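PDB 3DNX: uncharacterized protein SPO1766 from Silicibacter pomeroyi, which is of unknown function but, as an MmcB-like member of the PDDEXK nuclease-related clan, may take part in DNA repair. Local coordinates for residues R18-H23 against G100-D105. Sequence-based numbering, arbitrary orientation.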
ATOM      1  N   ARG A  18      11.778 -12.200  -1.634  1.00 29.40           N
ATOM      2  CA  ARG A  18      11.744 -12.058  -0.153  1.00 29.83           C
ATOM      3  C   ARG A  18      12.940 -11.360   0.373  1.00 29.24           C
ATOM      4  O   ARG A  18      12.813 -10.412   1.144  1.00 29.13           O
ATOM      5  CB  ARG A  18      11.582 -13.426   0.517  1.00 30.37           C
ATOM      6  CG  ARG A  18      11.252 -13.401   2.028  1.00 33.54           C
ATOM      7  CD  ARG A  18      11.171 -14.884   2.382  1.00 39.34           C
ATOM      8  NE  ARG A  18      10.681 -15.204   3.686  1.00 41.73           N
ATOM      9  CZ  ARG A  18      11.427 -15.654   4.689  1.00 45.31           C
ATOM     10  NH1 ARG A  18      10.822 -15.961   5.833  1.00 45.52           N
ATOM     11  NH2 ARG A  18      12.752 -15.787   4.579  1.00 44.25           N
ATOM     12  N   GLY A  19      14.115 -11.770  -0.101  1.00 30.12           N
ATOM     13  CA  GLY A  19      15.371 -11.140   0.314  1.00 29.24           C
ATOM     14  C   GLY A  19      15.495  -9.740  -0.160  1.00 29.52           C
ATOM     15  O   GLY A  19      15.888  -8.842   0.604  1.00 28.36           O
ATOM     16  N   VAL A  20      15.046  -9.487  -1.398  1.00 28.25           N
ATOM     17  CA  VAL A  20      15.041  -8.130  -1.908  1.00 27.59           C
ATOM     18  C   VAL A  20      14.165  -7.192  -1.053  1.00 28.51           C
ATOM     19  O   VAL A  20      14.597  -6.054  -0.704  1.00 28.26           O
ATOM     20  CB  VAL A  20      14.599  -8.083  -3.428  1.00 26.92           C
ATOM     21  CG1 VAL A  20      14.430  -6.643  -3.871  1.00 28.67           C
ATOM     22  CG2 VAL A  20      15.628  -8.813  -4.322  1.00 28.70           C
ATOM     23  N   ALA A  21      12.941  -7.653  -0.753  1.00 28.55           N
ATOM     24  CA  ALA A  21      11.984  -6.891   0.054  1.00 27.98           C
ATOM     25  C   ALA A  21      12.539  -6.568   1.469  1.00 28.27           C
ATOM     26  O   ALA A  21      12.348  -5.443   1.965  1.00 27.57           O
ATOM     27  CB  ALA A  21      10.671  -7.609   0.140  1.00 27.73           C
ATOM     28  N   ARG A  22      13.183  -7.546   2.091  1.00 30.15           N
ATOM     29  CA  ARG A  22      13.834  -7.333   3.428  1.00 30.28           C
ATOM     30  C   ARG A  22      14.826  -6.232   3.312  1.00 30.51           C
ATOM     31  O   ARG A  22      14.854  -5.325   4.147  1.00 31.11           O
ATOM     32  CB  ARG A  22      14.510  -8.592   3.932  1.00 30.44           C
ATOM     33  CG  ARG A  22      13.578  -9.644   4.363  1.00 32.15           C
ATOM     34  CD  ARG A  22      14.288 -10.944   4.710  1.00 30.90           C
ATOM     35  NE  ARG A  22      13.394 -11.836   5.433  1.00 30.71           N
ATOM     36  CZ  ARG A  22      13.778 -12.692   6.378  1.00 34.06           C
ATOM     37  NH1 ARG A  22      15.060 -12.867   6.697  1.00 34.11           N
ATOM     38  NH2 ARG A  22      12.878 -13.428   6.982  1.00 36.45           N
ATOM     39  N   HIS A  23      15.675  -6.284   2.259  1.00 31.84           N
ATOM     40  CA  HIS A  23      16.768  -5.331   2.128  1.00 30.13           C
ATOM     41  C   HIS A  23      16.285  -3.928   1.797  1.00 29.99           C
ATOM     42  O   HIS A  23      16.773  -2.937   2.374  1.00 29.25           O
ATOM     43  CB  HIS A  23      17.795  -5.820   1.064  1.00 32.18           C
ATOM     44  CG  HIS A  23      19.034  -4.980   1.004  1.00 32.57           C
ATOM     45  ND1 HIS A  23      19.872  -4.824   2.086  1.00 33.23           N
ATOM     46  CD2 HIS A  23      19.527  -4.173   0.027  1.00 33.95           C
ATOM     47  CE1 HIS A  23      20.859  -4.020   1.759  1.00 33.99           C
ATOM     48  NE2 HIS A  23      20.670  -3.605   0.521  1.00 34.24           N
ATOM     49  N   GLY A 100      21.332  -2.111 -12.895  1.00 34.07           N
ATOM     50  CA  GLY A 100      21.673  -2.342 -11.508  1.00 32.64           C
ATOM     51  C   GLY A 100      21.653  -3.827 -11.173  1.00 31.97           C
ATOM     52  O   GLY A 100      21.127  -4.632 -11.938  1.00 29.99           O
ATOM     53  N   LEU A 101      22.279  -4.191 -10.041  1.00 31.37           N
ATOM     54  CA  LEU A 101      22.388  -5.586  -9.681  1.00 31.04           C
ATOM     55  C   LEU A 101      22.374  -5.788  -8.191  1.00 30.64           C
ATOM     56  O   LEU A 101      23.176  -5.182  -7.449  1.00 30.06           O
ATOM     57  CB  LEU A 101      23.686  -6.202 -10.283  1.00 30.97           C
ATOM     58  CG  LEU A 101      23.967  -7.706 -10.017  1.00 32.31           C
ATOM     59  CD1 LEU A 101      22.889  -8.626 -10.610  1.00 31.26           C
ATOM     60  CD2 LEU A 101      25.375  -8.142 -10.594  1.00 30.70           C
ATOM     61  N   LEU A 102      21.513  -6.710  -7.755  1.00 30.07           N
ATOM     62  CA  LEU A 102      21.527  -7.193  -6.394  1.00 30.81           C
ATOM     63  C   LEU A 102      21.860  -8.656  -6.404  1.00 30.99           C
ATOM     64  O   LEU A 102      21.431  -9.391  -7.296  1.00 30.71           O
ATOM     65  CB  LEU A 102      20.158  -7.037  -5.677  1.00 32.25           C
ATOM     66  CG  LEU A 102      19.659  -5.636  -5.327  1.00 32.98           C
ATOM     67  CD1 LEU A 102      19.036  -5.014  -6.539  1.00 36.62           C
ATOM     68  CD2 LEU A 102      18.655  -5.701  -4.231  1.00 33.97           C
ATOM     69  N   ILE A 103      22.617  -9.074  -5.407  1.00 30.41           N
ATOM     70  CA  ILE A 103      22.746 -10.491  -5.102  1.00 31.12           C
ATOM     71  C   ILE A 103      21.861 -10.797  -3.894  1.00 30.61           C
ATOM     72  O   ILE A 103      21.962 -10.124  -2.868  1.00 30.06           O
ATOM     73  CB  ILE A 103      24.213 -10.889  -4.797  1.00 31.37           C
ATOM     74  CG1 ILE A 103      25.193 -10.410  -5.886  1.00 32.21           C
ATOM     75  CG2 ILE A 103      24.299 -12.379  -4.543  1.00 30.76           C
ATOM     76  CD1 ILE A 103      25.009 -11.069  -7.199  1.00 32.10           C
ATOM     77  N   ALA A 104      20.982 -11.791  -4.032  1.00 31.06           N
ATOM     78  CA  ALA A 104      19.914 -12.034  -3.078  1.00 31.30           C
ATOM     79  C   ALA A 104      19.765 -13.531  -2.795  1.00 32.07           C
ATOM     80  O   ALA A 104      20.289 -14.388  -3.541  1.00 29.94           O
ATOM     81  CB  ALA A 104      18.577 -11.461  -3.620  1.00 30.94           C
ATOM     82  N   ASP A 105      19.094 -13.814  -1.680  1.00 31.99           N
ATOM     83  CA  ASP A 105      18.538 -15.144  -1.377  1.00 32.72           C
ATOM     84  C   ASP A 105      17.251 -14.936  -0.591  1.00 31.93           C
ATOM     85  O   ASP A 105      16.771 -13.827  -0.557  1.00 31.12           O
ATOM     86  CB  ASP A 105      19.543 -16.069  -0.653  1.00 33.33           C
ATOM     87  CG  ASP A 105      19.991 -15.556   0.729  1.00 34.59           C
ATOM     88  OD1 ASP A 105      19.390 -14.654   1.348  1.00 33.45           O
ATOM     89  OD2 ASP A 105      20.989 -16.097   1.234  1.00 37.52           O
TER
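The backbone O of Asp105 is approached by two atoms of Gly19 where helix 12-26 lies against strand 100-104. It stands 3.2 Å from Gly19 CA in a CA-H...O contact, with an angle of 140° at the hydrogen, and Gly19 N is 3.4 Å from the same oxygen. Helix 12-26 packs on one face of the mixed beta sheet, consistent with the PDDEXK-like fold of its family. With no side chain on Gly19, the helix backbone comes right up to the end of the strand: the CA atoms of Gly19 and Asp105 are 5.4 Å apart, and the carbonyl oxygen of Asp105 lies close over Gly19 CA, on the side a side chain would take.

One residue on, the contact turns apolar. Val20 reaches the strand from alongside with its CG2 methyl and touches two residues: Ala104 CB at 4.0 Å and, more loosely, Leu102 CD2 at 4.3 Å. With CG1 anti to the backbone N (chi1 173°), CG2 is left beside that nitrogen, the position from which it meets Ala104 CB. Leu102 and Ala104 both direct their side chains at the helix, whereas Ile103 between them faces away, the usual alternation along a strand. Neighbouring strands continue the buried layer, with Ala85 also touching Val20, and Phe83 and Ile111 touching Leu102.

The polar ends meet the loop after the strand: Arg18 NH2 bonds Ala106 O, Arg22 NH1 bonds Tyr107 O, and Asp105 OD1 accepts a hydrogen bond from Tyr107 N. Arg22 also forms a salt bridge through NE with Asp145 of the second subunit, and its guanidinium has Arg18 NH2 over one face, 3.3 Å above the plane and displaced toward the rim.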